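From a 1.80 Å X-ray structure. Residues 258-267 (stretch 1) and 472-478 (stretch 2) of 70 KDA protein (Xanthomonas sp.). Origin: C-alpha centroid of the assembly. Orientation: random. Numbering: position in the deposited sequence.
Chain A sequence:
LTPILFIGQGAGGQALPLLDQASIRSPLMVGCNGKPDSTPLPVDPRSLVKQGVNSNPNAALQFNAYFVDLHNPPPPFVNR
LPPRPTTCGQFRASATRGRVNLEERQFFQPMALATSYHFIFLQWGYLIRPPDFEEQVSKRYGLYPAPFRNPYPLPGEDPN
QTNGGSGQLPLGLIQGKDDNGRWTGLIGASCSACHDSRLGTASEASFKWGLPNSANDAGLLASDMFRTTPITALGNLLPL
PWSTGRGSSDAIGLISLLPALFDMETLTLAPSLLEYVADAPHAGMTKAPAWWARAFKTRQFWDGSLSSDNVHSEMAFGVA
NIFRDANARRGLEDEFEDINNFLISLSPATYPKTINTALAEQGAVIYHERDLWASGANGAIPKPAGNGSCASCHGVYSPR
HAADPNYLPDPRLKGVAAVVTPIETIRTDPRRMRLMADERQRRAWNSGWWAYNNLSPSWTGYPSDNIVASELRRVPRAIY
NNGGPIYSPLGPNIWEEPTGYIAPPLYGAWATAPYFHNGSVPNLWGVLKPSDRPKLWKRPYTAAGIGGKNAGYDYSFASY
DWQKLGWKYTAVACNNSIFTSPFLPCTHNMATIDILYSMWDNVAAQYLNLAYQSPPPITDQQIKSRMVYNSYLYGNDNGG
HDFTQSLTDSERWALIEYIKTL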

# COMPACT_ATOMS: atom_id res chain seq x y z
N LEU A 258 -0.99 -3.88 -16.29
CA LEU A 258 0.16 -3.29 -17.00
C LEU A 258 0.53 -3.94 -18.37
O LEU A 258 0.56 -3.21 -19.41
CB LEU A 258 1.41 -3.25 -16.04
CG LEU A 258 1.30 -2.30 -14.82
CD1 LEU A 258 2.53 -2.41 -13.98
CD2 LEU A 258 1.11 -0.84 -15.28
N PRO A 259 0.80 -5.25 -18.42
CA PRO A 259 1.27 -5.73 -19.75
C PRO A 259 0.21 -5.79 -20.82
O PRO A 259 0.58 -5.91 -22.00
CB PRO A 259 1.81 -7.12 -19.46
CG PRO A 259 1.17 -7.54 -18.17
CD PRO A 259 1.02 -6.27 -17.37
N ALA A 260 -1.07 -5.69 -20.43
CA ALA A 260 -2.16 -5.60 -21.40
C ALA A 260 -2.14 -4.31 -22.18
O ALA A 260 -2.49 -4.33 -23.32
CB ALA A 260 -3.52 -5.72 -20.71
N LEU A 261 -1.77 -3.19 -21.55
CA LEU A 261 -1.96 -1.87 -22.14
C LEU A 261 -0.63 -1.33 -22.64
O LEU A 261 -0.60 -0.67 -23.67
CB LEU A 261 -2.48 -0.91 -21.07
CG LEU A 261 -4.01 -0.66 -20.94
CD1 LEU A 261 -4.85 -1.89 -21.24
CD2 LEU A 261 -4.33 -0.12 -19.52
N PHE A 262 0.47 -1.69 -21.95
CA PHE A 262 1.74 -0.95 -22.11
C PHE A 262 2.82 -1.87 -22.55
O PHE A 262 2.92 -2.96 -22.06
CB PHE A 262 2.22 -0.29 -20.80
CG PHE A 262 1.22 0.72 -20.26
CD1 PHE A 262 1.06 1.92 -20.88
CD2 PHE A 262 0.39 0.40 -19.18
CE1 PHE A 262 0.13 2.85 -20.43
CE2 PHE A 262 -0.60 1.28 -18.73
CZ PHE A 262 -0.71 2.53 -19.33
N ASP A 263 3.63 -1.40 -23.47
CA ASP A 263 4.82 -2.12 -23.88
C ASP A 263 5.71 -2.23 -22.63
O ASP A 263 5.96 -1.25 -21.90
CB ASP A 263 5.48 -1.28 -25.00
CG ASP A 263 6.76 -1.91 -25.53
OD1 ASP A 263 7.68 -2.15 -24.72
OD2 ASP A 263 6.88 -2.17 -26.76
N MET A 264 6.13 -3.43 -22.32
CA MET A 264 6.81 -3.67 -21.08
C MET A 264 8.29 -3.30 -21.10
O MET A 264 8.93 -3.43 -20.09
CB MET A 264 6.68 -5.15 -20.79
CG MET A 264 5.19 -5.47 -20.55
SD MET A 264 4.62 -4.97 -18.91
CE MET A 264 5.51 -6.19 -17.90
N GLU A 265 8.78 -2.84 -22.26
CA GLU A 265 10.15 -2.36 -22.39
C GLU A 265 10.22 -0.85 -22.49
O GLU A 265 11.21 -0.24 -22.07
CB GLU A 265 10.80 -2.98 -23.60
CG GLU A 265 11.04 -4.49 -23.50
CD GLU A 265 11.64 -4.97 -24.80
OE1 GLU A 265 10.91 -5.33 -25.76
OE2 GLU A 265 12.86 -4.93 -24.91
N THR A 266 9.18 -0.22 -23.06
CA THR A 266 9.26 1.20 -23.37
C THR A 266 8.19 2.04 -22.65
O THR A 266 8.36 3.22 -22.53
CB THR A 266 9.09 1.45 -24.88
OG1 THR A 266 7.72 1.23 -25.25
CG2 THR A 266 10.03 0.51 -25.67
N LEU A 267 7.14 1.39 -22.14
CA LEU A 267 6.00 2.05 -21.56
C LEU A 267 5.14 2.80 -22.58
O LEU A 267 4.27 3.58 -22.18
CB LEU A 267 6.38 2.93 -20.30
CG LEU A 267 7.26 2.25 -19.23
CD1 LEU A 267 7.47 3.27 -18.05
CD2 LEU A 267 6.62 0.95 -18.80
N LEU A 472 5.72 -5.97 -33.08
CA LEU A 472 6.72 -6.87 -33.52
C LEU A 472 7.28 -7.58 -32.30
O LEU A 472 7.40 -8.81 -32.23
CB LEU A 472 7.82 -6.08 -34.33
CG LEU A 472 9.12 -6.87 -34.75
CD1 LEU A 472 9.98 -6.12 -35.76
CD2 LEU A 472 9.97 -7.26 -33.54
N ARG A 473 7.64 -6.80 -31.31
CA ARG A 473 8.35 -7.34 -30.12
C ARG A 473 7.49 -8.23 -29.23
O ARG A 473 8.04 -9.11 -28.50
CB ARG A 473 8.89 -6.19 -29.23
CG ARG A 473 10.11 -5.47 -29.85
CD ARG A 473 10.58 -4.30 -28.98
NE ARG A 473 9.58 -3.28 -28.61
CZ ARG A 473 9.47 -2.09 -29.21
NH1 ARG A 473 10.23 -1.83 -30.27
NH2 ARG A 473 8.63 -1.18 -28.74
N ARG A 474 6.18 -7.94 -29.19
CA ARG A 474 5.24 -8.79 -28.35
C ARG A 474 5.38 -10.31 -28.57
O ARG A 474 5.29 -11.14 -27.62
CB ARG A 474 3.76 -8.37 -28.58
CG ARG A 474 3.45 -7.01 -27.99
CD ARG A 474 3.41 -7.04 -26.45
NE ARG A 474 2.72 -5.82 -26.04
CZ ARG A 474 2.37 -5.55 -24.80
NH1 ARG A 474 2.69 -6.38 -23.84
NH2 ARG A 474 1.64 -4.45 -24.58
N VAL A 475 5.55 -10.71 -29.83
CA VAL A 475 5.51 -12.16 -30.14
C VAL A 475 6.73 -12.89 -29.53
O VAL A 475 6.57 -13.82 -28.74
CB VAL A 475 5.39 -12.37 -31.68
CG1 VAL A 475 5.38 -13.86 -31.97
CG2 VAL A 475 4.11 -11.73 -32.22
N PRO A 476 7.98 -12.46 -29.84
CA PRO A 476 9.11 -13.17 -29.24
C PRO A 476 9.14 -12.94 -27.76
O PRO A 476 9.63 -13.78 -27.06
CB PRO A 476 10.38 -12.52 -29.84
CG PRO A 476 9.89 -11.26 -30.47
CD PRO A 476 8.47 -11.52 -30.87
N ARG A 477 8.58 -11.82 -27.27
CA ARG A 477 8.45 -11.71 -25.76
C ARG A 477 7.57 -12.82 -25.17
O ARG A 477 7.95 -13.55 -24.17
CB ARG A 477 7.90 -10.32 -25.40
CG ARG A 477 9.00 -9.20 -25.50
CD ARG A 477 8.44 -7.79 -25.11
NE ARG A 477 7.97 -7.93 -23.74
CZ ARG A 477 8.69 -7.95 -22.63
NH1 ARG A 477 10.01 -7.75 -22.66
NH2 ARG A 477 8.08 -8.21 -21.48
N ALA A 478 6.39 -13.00 -25.77
CA ALA A 478 5.43 -14.04 -25.32
C ALA A 478 6.06 -15.43 -25.42
O ALA A 478 5.85 -16.29 -24.58
CB ALA A 478 4.14 -13.97 -26.15
O HOH W 1 8.61 -4.29 -26.32

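Arginine can donate up to five hydrogen bonds from a flat, charged group, and a helix that carries several arginines can therefore satisfy the acceptors of a segment that has little regular structure of its own. The contact between residues 258-267 and 472-478 is a compact example. The two stretches touch across more than two hundred residues of sequence and bury 412 Å² between them, and on the helical side the whole contact is made by Arg473, Arg474 and Arg477.

Arg474 serves the backbone. Its CA-to-CB bond points sideways to the other stretch, but the end of the side chain comes nearer and reaches the backbone carbonyls of Pro259 and Phe262. NH1 of Arg474 donates to O of Pro259 at 2.8 Å, and NH2 of Arg474 adds a weak bond to the same O of Pro259 at 3.1 Å. The Pro259 oxygen lies at the edge of the guanidinium, near its plane, where one acceptor can be reached by both terminal nitrogens; neither angle is close to linear, as expected when an oxygen is shared in this way. NH2 also makes a weak bond to O of Phe262, 3.2 Å from Arg474 NH2. The CA of Asp263 lies over one face of the same group, so the chain wraps from edge to face.

Arg473 deals instead with carboxylates. Its NH2 donates to OD2 of Asp263 at 2.8 Å with an angle of 163°, a well-aligned bond within a salt bridge, while its NE makes only a weak bond to the same OD2 of Asp263 at 3.5 Å. A closer partner for NE is a water, whose oxygen accepts from Arg473 NE at 2.7 Å. This water donates in turn to OE1 of Glu265 at 2.6 Å and weakly to OD2 of Asp263 at 2.8 Å, although more acceptors lie within its reach than it has protons. The direct Glu265 link, from OE1 to NE of Arg473, is a long salt bridge of 3.8 Å, so each of the water's two links, Arg473 NE to water and water to Glu265 OE1, is shorter than the direct contact.

Asp263 shows how one carboxylate can serve two purposes. While OD2 faces Arg473, OD1 accepts from the backbone N of Glu265 at 2.8 Å and from the backbone N of Thr266 at 3.0 Å. The aspartate thus holds its own loop in shape as it binds the helix, and a backbone bond from N of Leu267 to O of Asp263, 2.9 Å, closes the same turn.

Arg477 illustrates a different use of the group. Its nitrogens are hydrogen-bonded elsewhere in the structure, and what it offers this segment is largely packing: CB of Met264 lies over one guanidinium face, 3.4 Å from NH2 of Arg477, and CG of Glu265 sits 3.5 Å from NH1 of Arg477. Three arginines of one helix therefore meet backbone carbonyls, carboxylates and aliphatic carbon.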